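Local coordinates for protein particle-associated glycoside hydrolase (Acinetobacter phage Fri1, PDB 6C72) that is a phage tailspike that degrades the capsular polysaccharide of host Acinetobacter baumannii, probably by glycosidic hydrolysis, during virus entry, at residues Leu83-Lys88 with Val117-Leu122; Asn87-Ala92 with Gly125-Leu130; Asn144-Gly149 with Gly200-Lys205. All coordinates share one frame; numbering follows the deposited sequence. Where two conformers were deposited one is given.

In the fold
All three contacts sit at the N-terminal end of the long parallel beta-helix. Interaction 1 lays the linker from the N-terminal domain against helix 110-122, using methyl groups, a thioether and a water bridge but no direct hydrogen bond. Interaction 2 continues from the same linker, sharing Asn87 and Lys88, pairing strand 89-91 with strand 126-129 and adding a histidine that binds two zinc ions. Interaction 3 is the most buried of the three, pairing strands 145-148 and 200-202 just before a corner; strands 126-129 and 145-148 are neighbours, and Gln129 OE1 accepts a bond from Arg148 NE. Met120 ties interaction 1 to interaction 2, its thioether resting on Leu90.

Interaction 1. Residues Leu83-Lys88 with Val117-Leu122; sequences LQVHNK and VDYMAL
Lys88 and Met120 have the nearest CA atoms, 7.8 Å apart: an irregular linker passes a helix, and no direct hydrogen bond joins them. The linker leaves strand 80-83 extended, then Asn87 and Lys88 both take up left-handed backbone angles and swing the chain into strand 89-91. Residues 117-122 belong to helix 110-122, and Tyr119 and Met120 reach out from it. Val85 divides its methyls between them. CG2 comes in at the edge of the Tyr119 ring, near its plane, 3.9 Å from CE2, while CG1 lies against Met120 SD. Leu83 CD2 is a looser neighbour of the same ring. The tyrosine hydroxyl is too far from Leu83 O for a bond, and one water bridges the two. It donates to Leu83 O at 2.9 Å and accepts from Val85 N. The same water hydrogen-bonds Tyr119 OH, at 3.1 Å. In the fold this is the joint between the N-terminal domain and the parallel beta-helix, with helix 110-122 lying over the first strands; Met120 also touches Leu90 and Val145. Met120 is folded rather than extended. With chi2 at -57° and chi3 at -72° the chain bends twice, and CE ends 3.2 Å from Lys88 O, a tight contact with a carbonyl that already accepts the backbone bond from Val127. Lys88 also packs on Asn203 of the second subunit, and the Asn87 residues of the three subunits lie close together.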
loop_
_atom_site.group_PDB
_atom_site.type_symbol
_atom_site.label_atom_id
_atom_site.label_comp_id
_atom_site.label_asym_id
_atom_site.label_seq_id
_atom_site.Cartn_x
_atom_site.Cartn_y
_atom_site.Cartn_z
ATOM N N LEU A 83 38.936 9.573 26.453
ATOM C CA LEU A 83 37.925 8.533 26.366
ATOM C C LEU A 83 37.963 7.842 25.007
ATOM O O LEU A 83 38.078 8.496 23.966
ATOM C CB LEU A 83 36.550 9.167 26.581
ATOM C CG LEU A 83 35.368 8.206 26.572
ATOM C CD1 LEU A 83 35.462 7.324 27.820
ATOM C CD2 LEU A 83 34.043 8.950 26.472
ATOM N N GLN A 84 37.834 6.510 25.014
ATOM C CA GLN A 84 37.726 5.715 23.793
ATOM C C GLN A 84 36.330 5.118 23.735
ATOM O O GLN A 84 35.994 4.235 24.530
ATOM C CB GLN A 84 38.776 4.610 23.723
ATOM C CG GLN A 84 40.215 5.091 23.782
ATOM C CD GLN A 84 40.581 6.070 22.662
ATOM O OE1 GLN A 84 41.089 7.162 22.930
ATOM N NE2 GLN A 84 40.344 5.674 21.408
ATOM N N VAL A 85 35.527 5.590 22.798
ATOM C CA VAL A 85 34.196 5.044 22.575
ATOM C C VAL A 85 34.307 3.878 21.609
ATOM O O VAL A 85 34.859 4.018 20.512
ATOM C CB VAL A 85 33.247 6.116 22.013
ATOM C CG1 VAL A 85 31.899 5.483 21.668
ATOM C CG2 VAL A 85 33.086 7.262 22.996
ATOM N N HIS A 86 33.758 2.735 21.992
ATOM C CA HIS A 86 33.792 1.569 21.128
ATOM C C HIS A 86 32.392 1.260 20.617
ATOM O O HIS A 86 31.391 1.554 21.279
ATOM C CB HIS A 86 34.374 0.357 21.865
ATOM C CG HIS A 86 35.791 0.543 22.323
ATOM N ND1 HIS A 86 36.118 0.854 23.627
ATOM C CD2 HIS A 86 36.966 0.455 21.652
ATOM C CE1 HIS A 86 37.432 0.958 23.738
ATOM N NE2 HIS A 86 37.970 0.722 22.554
ATOM N N ASN A 87 32.334 0.658 19.429
ATOM C CA ASN A 87 31.092 0.199 18.801
ATOM C C ASN A 87 30.068 1.329 18.623
ATOM O O ASN A 87 28.867 1.074 18.557
ATOM C CB ASN A 87 30.487 -0.972 19.595
ATOM C CG ASN A 87 29.485 -1.791 18.779
ATOM O OD1 ASN A 87 29.854 -2.500 17.840
ATOM N ND2 ASN A 87 28.211 -1.705 19.151
ATOM N N LYS A 88 30.527 2.583 18.546
ATOM C CA LYS A 88 29.657 3.753 18.371
ATOM C C LYS A 88 28.547 3.829 19.420
ATOM O O LYS A 88 27.449 4.310 19.137
ATOM C CB LYS A 88 29.058 3.796 16.963
ATOM C CG LYS A 88 30.089 3.818 15.845
ATOM C CD LYS A 88 29.431 3.653 14.478
ATOM C CE LYS A 88 28.444 4.787 14.189
ATOM N NZ LYS A 88 27.808 4.631 12.847
ATOM N N VAL A 117 25.408 13.549 23.909
ATOM C CA VAL A 117 24.848 13.649 22.563
ATOM C C VAL A 117 25.774 14.467 21.671
ATOM O O VAL A 117 26.048 14.090 20.524
ATOM C CB VAL A 117 23.430 14.251 22.613
ATOM C CG1 VAL A 117 22.877 14.448 21.219
ATOM C CG2 VAL A 117 22.518 13.390 23.457
ATOM N N ASP A 118 26.280 15.594 22.196
ATOM C CA ASP A 118 27.174 16.459 21.433
ATOM C C ASP A 118 28.469 15.757 21.058
ATOM O O ASP A 118 28.970 15.927 19.942
ATOM C CB ASP A 118 27.493 17.730 22.216
ATOM C CG ASP A 118 26.327 18.692 22.273
ATOM O OD1 ASP A 118 25.250 18.370 21.720
ATOM O OD2 ASP A 118 26.509 19.800 22.830
ATOM N N TYR A 119 29.041 14.980 21.979
ATOM C CA TYR A 119 30.320 14.342 21.686
ATOM C C TYR A 119 30.163 13.219 20.664
ATOM O O TYR A 119 31.011 13.065 19.772
ATOM C CB TYR A 119 30.966 13.827 22.970
ATOM C CG TYR A 119 32.280 13.134 22.715
ATOM C CD1 TYR A 119 33.389 13.845 22.280
ATOM C CD2 TYR A 119 32.402 11.763 22.879
ATOM C CE1 TYR A 119 34.593 13.221 22.032
ATOM C CE2 TYR A 119 33.608 11.125 22.640
ATOM C CZ TYR A 119 34.702 11.863 22.221
ATOM O OH TYR A 119 35.896 11.233 21.973
ATOM N N MET A 120 29.087 12.420 20.776
ATOM C CA MET A 120 28.826 11.391 19.772
ATOM C C MET A 120 28.587 12.013 18.403
ATOM O O MET A 120 29.090 11.518 17.390
ATOM C CB MET A 120 27.623 10.540 20.178
ATOM C CG MET A 120 27.914 9.526 21.268
ATOM S SD MET A 120 29.246 8.378 20.871
ATOM C CE MET A 120 28.475 7.337 19.648
ATOM N N ALA A 121 27.839 13.116 18.355
ATOM C CA ALA A 121 27.666 13.830 17.097
ATOM C C ALA A 121 28.986 14.387 16.560
ATOM O O ALA A 121 29.098 14.638 15.358
ATOM C CB ALA A 121 26.647 14.959 17.268
ATOM N N LEU A 122 29.974 14.618 17.422
ATOM C CA LEU A 122 31.276 15.057 16.938
ATOM C C LEU A 122 32.052 13.909 16.297
ATOM O O LEU A 122 32.782 14.131 15.332
ATOM C CB LEU A 122 32.078 15.679 18.087
ATOM C CG LEU A 122 33.398 16.422 17.859
ATOM C CD1 LEU A 122 33.188 17.763 17.189
ATOM C CD2 LEU A 122 34.128 16.607 19.186
HETATM O O HOH W 1 36.500 8.259 21.545
#

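Interaction 2. Residues Asn87-Ala92 with Gly125-Leu130; sequences NKVLHA and GGVVQL. With ZN (zinc ion), chain E; ZN (zinc ion), chain F.
His91 and Gln129 stand side by side on one face of a parallel strand pair. The histidine CG is anti to the carbonyl carbon (chi1 -68°), and Gln129 CB lies over one face of the ring, 4.1 Å from the ring centroid, in a CH-pi contact offset toward the rim. Gln129 CG is anti to its backbone N, and its chain then bends at chi2 (70°). The amide beyond is gripped at both ends: NE2 donates to Leu130 O at 3.0 Å, and OE1 accepts from Arg148 NE. Both ring nitrogens of His91 bind metal, ND1 one zinc ion at 2.4 Å and NE2 a second at 2.0 Å. A water on the first zinc donates to Gln129 O, linking the metal to the neighbouring strand. Val89 shares this face, its CG1 against Gln129 CB and its CG2 against Val127 CB. Leu90 and Val128 point to the opposite face, where helix 110-122 covers both. Ala92 CB meets Leu130 CD2 at 3.8 Å. Beneath these groups run four backbone bonds, Val127 N to Lys88 O, Leu90 N to Val127 O, Gln129 N to Leu90 O and Ala92 N to Gln129 O. With helix 110-122 between them in the chain and packed on the Leu90-Val128 face, the two strands form the first parallel pair at the N-terminal end of the beta-helix, with a zinc-binding histidine on the face away from the helix.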
loop_
_atom_site.group_PDB
_atom_site.type_symbol
_atom_site.label_atom_id
_atom_site.label_comp_id
_atom_site.label_asym_id
_atom_site.label_seq_id
_atom_site.Cartn_x
_atom_site.Cartn_y
_atom_site.Cartn_z
ATOM N N ASN A 87 32.334 0.658 19.429
ATOM C CA ASN A 87 31.092 0.199 18.801
ATOM C C ASN A 87 30.068 1.329 18.623
ATOM O O ASN A 87 28.867 1.074 18.557
ATOM C CB ASN A 87 30.487 -0.972 19.595
ATOM C CG ASN A 87 29.485 -1.791 18.779
ATOM O OD1 ASN A 87 29.854 -2.500 17.840
ATOM N ND2 ASN A 87 28.211 -1.705 19.151
ATOM N N LYS A 88 30.527 2.583 18.546
ATOM C CA LYS A 88 29.657 3.753 18.371
ATOM C C LYS A 88 28.547 3.829 19.420
ATOM O O LYS A 88 27.449 4.310 19.137
ATOM C CB LYS A 88 29.058 3.796 16.963
ATOM C CG LYS A 88 30.089 3.818 15.845
ATOM C CD LYS A 88 29.431 3.653 14.478
ATOM C CE LYS A 88 28.444 4.787 14.189
ATOM N NZ LYS A 88 27.808 4.631 12.847
ATOM N N VAL A 89 28.827 3.398 20.645
ATOM C CA VAL A 89 27.884 3.475 21.757
ATOM C C VAL A 89 28.590 4.151 22.924
ATOM O O VAL A 89 29.630 3.672 23.386
ATOM C CB VAL A 89 27.354 2.091 22.188
ATOM C CG1 VAL A 89 26.386 2.234 23.357
ATOM C CG2 VAL A 89 26.673 1.373 21.034
ATOM N N LEU A 90 28.052 5.276 23.372
ATOM C CA LEU A 90 28.525 5.954 24.568
ATOM C C LEU A 90 27.499 5.776 25.682
ATOM O O LEU A 90 26.338 6.172 25.526
ATOM C CB LEU A 90 28.762 7.431 24.286
ATOM C CG LEU A 90 28.983 8.320 25.503
ATOM C CD1 LEU A 90 30.229 7.917 26.281
ATOM C CD2 LEU A 90 29.094 9.743 25.018
ATOM N N HIS A 91 27.918 5.178 26.795
ATOM C CA HIS A 91 27.058 5.098 27.970
ATOM C C HIS A 91 27.117 6.436 28.701
ATOM O O HIS A 91 28.204 6.910 29.040
ATOM C CB HIS A 91 27.488 3.951 28.884
ATOM C CG HIS A 91 27.256 2.596 28.293
ATOM N ND1 HIS A 91 26.289 1.733 28.763
ATOM C CD2 HIS A 91 27.856 1.958 27.259
ATOM C CE1 HIS A 91 26.297 0.626 28.040
ATOM N NE2 HIS A 91 27.235 0.739 27.118
ATOM N N ALA A 92 25.959 7.066 28.909
ATOM C CA ALA A 92 25.938 8.358 29.580
ATOM C C ALA A 92 26.566 8.278 30.969
ATOM O O ALA A 92 27.114 9.275 31.464
ATOM C CB ALA A 92 24.513 8.890 29.661
ATOM N N GLY A 125 28.431 10.089 15.107
ATOM C CA GLY A 125 27.122 9.627 15.490
ATOM C C GLY A 125 27.154 8.238 16.093
ATOM O O GLY A 125 28.203 7.605 16.275
ATOM N N GLY A 126 25.958 7.752 16.403
ATOM C CA GLY A 126 25.829 6.479 17.063
ATOM C C GLY A 126 24.737 6.499 18.113
ATOM O O GLY A 126 23.645 7.043 17.894
ATOM N N VAL A 127 25.025 5.921 19.272
ATOM C CA VAL A 127 24.020 5.742 20.309
ATOM C C VAL A 127 24.550 6.287 21.627
ATOM O O VAL A 127 25.688 5.996 22.014
ATOM C CB VAL A 127 23.620 4.263 20.456
ATOM C CG1 VAL A 127 22.728 4.084 21.660
ATOM C CG2 VAL A 127 22.911 3.783 19.186
ATOM N N VAL A 128 23.726 7.076 22.307
ATOM C CA VAL A 128 23.925 7.405 23.711
ATOM C C VAL A 128 23.019 6.484 24.510
ATOM O O VAL A 128 21.784 6.567 24.409
ATOM C CB VAL A 128 23.628 8.876 24.013
ATOM C CG1 VAL A 128 23.613 9.071 25.518
ATOM C CG2 VAL A 128 24.666 9.773 23.347
ATOM N N GLN A 129 23.634 5.574 25.262
ATOM C CA GLN A 129 22.913 4.602 26.072
ATOM C C GLN A 129 22.599 5.217 27.429
ATOM O O GLN A 129 23.492 5.759 28.093
ATOM C CB GLN A 129 23.747 3.330 26.243
ATOM C CG GLN A 129 23.094 2.259 27.089
ATOM C CD GLN A 129 21.889 1.619 26.398
ATOM O OE1 GLN A 129 21.966 1.210 25.231
ATOM N NE2 GLN A 129 20.770 1.533 27.114
ATOM N N LEU A 130 21.361 5.172 27.807
ATOM C CA LEU A 130 20.987 5.582 29.149
ATOM C C LEU A 130 20.843 4.357 30.036
ATOM O O LEU A 130 20.462 3.289 29.560
ATOM C CB LEU A 130 19.668 6.356 29.163
ATOM C CG LEU A 130 19.672 7.631 28.335
ATOM C CD1 LEU A 130 18.344 8.359 28.436
ATOM C CD2 LEU A 130 20.841 8.525 28.752
HETATM ZN ZN ZN E . 25.131 2.184 30.797
HETATM ZN ZN ZN F . 27.162 -0.895 25.908
HETATM O O HOH W 2 24.568 4.696 30.512
HETATM O O HOH W 3 28.048 -2.245 26.892
HETATM O O HOH W 4 24.892 -1.079 24.960
#

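Interaction 3. Residues Asn144-Gly149 with Gly200-Lys205; sequences NVEVRG and GVSNLK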
loop_
_atom_site.group_PDB
_atom_site.type_symbol
_atom_site.label_atom_id
_atom_site.label_comp_id
_atom_site.label_asym_id
_atom_site.label_seq_id
_atom_site.Cartn_x
_atom_site.Cartn_y
_atom_site.Cartn_z
ATOM N N ASN A 144 22.255 11.986 13.499
ATOM C CA ASN A 144 22.753 10.616 13.484
ATOM C C ASN A 144 23.127 10.126 14.885
ATOM O O ASN A 144 24.012 9.282 15.048
ATOM C CB ASN A 144 23.926 10.473 12.509
ATOM C CG ASN A 144 23.573 10.946 11.103
ATOM O OD1 ASN A 144 24.257 11.801 10.525
ATOM N ND2 ASN A 144 22.498 10.404 10.548
ATOM N N VAL A 145 22.477 10.667 15.910
ATOM C CA VAL A 145 22.625 10.192 17.279
ATOM C C VAL A 145 21.267 9.715 17.769
ATOM O O VAL A 145 20.262 10.414 17.592
ATOM C CB VAL A 145 23.184 11.280 18.211
ATOM C CG1 VAL A 145 23.131 10.805 19.670
ATOM C CG2 VAL A 145 24.611 11.657 17.790
ATOM N N GLU A 146 21.242 8.534 18.381
ATOM C CA GLU A 146 20.046 7.963 18.981
ATOM C C GLU A 146 20.252 7.836 20.488
ATOM O O GLU A 146 21.294 7.347 20.935
ATOM C CB GLU A 146 19.735 6.589 18.376
ATOM C CG GLU A 146 18.640 5.805 19.102
ATOM C CD GLU A 146 18.513 4.373 18.602
ATOM O OE1 GLU A 146 19.162 4.014 17.590
ATOM O OE2 GLU A 146 17.768 3.591 19.229
ATOM N N VAL A 147 19.256 8.259 21.261
ATOM C CA VAL A 147 19.248 8.091 22.710
ATOM C C VAL A 147 18.468 6.821 23.010
ATOM O O VAL A 147 17.343 6.654 22.524
ATOM C CB VAL A 147 18.633 9.309 23.418
ATOM C CG1 VAL A 147 18.486 9.051 24.902
ATOM C CG2 VAL A 147 19.483 10.552 23.183
ATOM N N ARG A 148 19.081 5.897 23.749
ATOM C CA ARG A 148 18.505 4.582 23.981
ATOM C C ARG A 148 18.508 4.263 25.471
ATOM O O ARG A 148 19.538 4.391 26.135
ATOM C CB ARG A 148 19.272 3.504 23.197
ATOM C CG ARG A 148 18.645 2.117 23.283
ATOM C CD ARG A 148 19.377 1.107 22.399
ATOM N NE ARG A 148 20.740 0.863 22.860
ATOM C CZ ARG A 148 21.738 0.450 22.084
ATOM N NH1 ARG A 148 21.532 0.236 20.790
ATOM N NH2 ARG A 148 22.948 0.265 22.600
ATOM N N GLY A 149 17.355 3.844 25.992
ATOM C CA GLY A 149 17.245 3.429 27.373
ATOM C C GLY A 149 17.483 1.940 27.555
ATOM O O GLY A 149 17.887 1.220 26.640
ATOM N N GLY A 200 17.267 9.757 16.745
ATOM C CA GLY A 200 16.277 8.810 17.207
ATOM C C GLY A 200 16.260 8.660 18.714
ATOM O O GLY A 200 17.086 9.219 19.437
ATOM N N VAL A 201 15.289 7.874 19.175
ATOM C CA VAL A 201 15.133 7.516 20.577
ATOM C C VAL A 201 14.483 6.146 20.623
ATOM O O VAL A 201 13.674 5.803 19.757
ATOM C CB VAL A 201 14.287 8.558 21.354
ATOM C CG1 VAL A 201 12.882 8.665 20.763
ATOM C CG2 VAL A 201 14.224 8.192 22.856
ATOM N N SER A 202 14.853 5.349 21.627
ATOM C CA SER A 202 14.250 4.026 21.741
ATOM C C SER A 202 14.395 3.468 23.147
ATOM O O SER A 202 15.227 3.920 23.947
ATOM C CB SER A 202 14.838 3.038 20.733
ATOM O OG SER A 202 16.144 2.678 21.076
ATOM N N ASN A 203 13.542 2.481 23.433
ATOM C CA ASN A 203 13.663 1.620 24.609
ATOM C C ASN A 203 13.640 2.427 25.908
ATOM O O ASN A 203 14.465 2.221 26.797
ATOM C CB ASN A 203 14.932 0.754 24.536
ATOM C CG ASN A 203 14.946 -0.180 23.346
ATOM O OD1 ASN A 203 14.042 -0.156 22.524
ATOM N ND2 ASN A 203 15.971 -1.012 23.252
ATOM N N LEU A 204 12.674 3.333 26.030
ATOM C CA LEU A 204 12.541 4.090 27.268
ATOM C C LEU A 204 11.130 4.641 27.376
ATOM O O LEU A 204 10.351 4.604 26.423
ATOM C CB LEU A 204 13.591 5.210 27.357
ATOM C CG LEU A 204 13.755 6.220 26.217
ATOM C CD1 LEU A 204 12.678 7.300 26.215
ATOM C CD2 LEU A 204 15.152 6.847 26.296
ATOM N N LYS A 205 10.819 5.166 28.558
ATOM C CA LYS A 205 9.561 5.846 28.833
ATOM C C LYS A 205 9.843 7.299 29.194
ATOM O O LYS A 205 10.786 7.587 29.941
ATOM C CB LYS A 205 8.797 5.172 29.977
ATOM C CG LYS A 205 7.452 5.806 30.254
ATOM C CD LYS A 205 6.539 4.860 31.001
ATOM C CE LYS A 205 5.132 5.426 31.133
ATOM N NZ LYS A 205 4.186 4.449 31.754
HETATM O O HOH W 5 18.210 -1.099 25.182
#
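Glu146 reaches across from its own strand to Ser202, passing Gly200 on the way. Its CB sits 3.9 Å from Gly200 O. CG, anti to the backbone N (chi1 170°), lies 3.7 Å from Gly200 C, alongside the glycine backbone. The chain stays extended, CD comes within 3.8 Å of Ser202 OG, and OE2 at the tip accepts the serine hydroxyl's bond at 2.6 Å. That hydroxyl also has Arg148 CG beside it, at 3.4 Å, while Arg148 NE goes on to donate to Gln129 OE1. Four backbone bonds hold the strands in parallel register: Gly200 N to Val145 O, Val147 N to Gly200 O, Ser202 N to Val147 O and Gly149 N to Ser202 O. Val147 and Val201 point to the other face, where Val201 CG2 lies 3.5 Å from Val147 O; beyond the corner Leu204 CD2 reaches Val147 CG1 at 4.2 Å, and all three side chains touch Trp181. Asn203 adopts left-handed backbone angles where the chain turns its corner, and a water links its ND2 to Gly149 O. Stacked strands with an apolar interior, broken by a sharp corner into the next sheet, are typical of the parallel beta-helix of phage tailspikes.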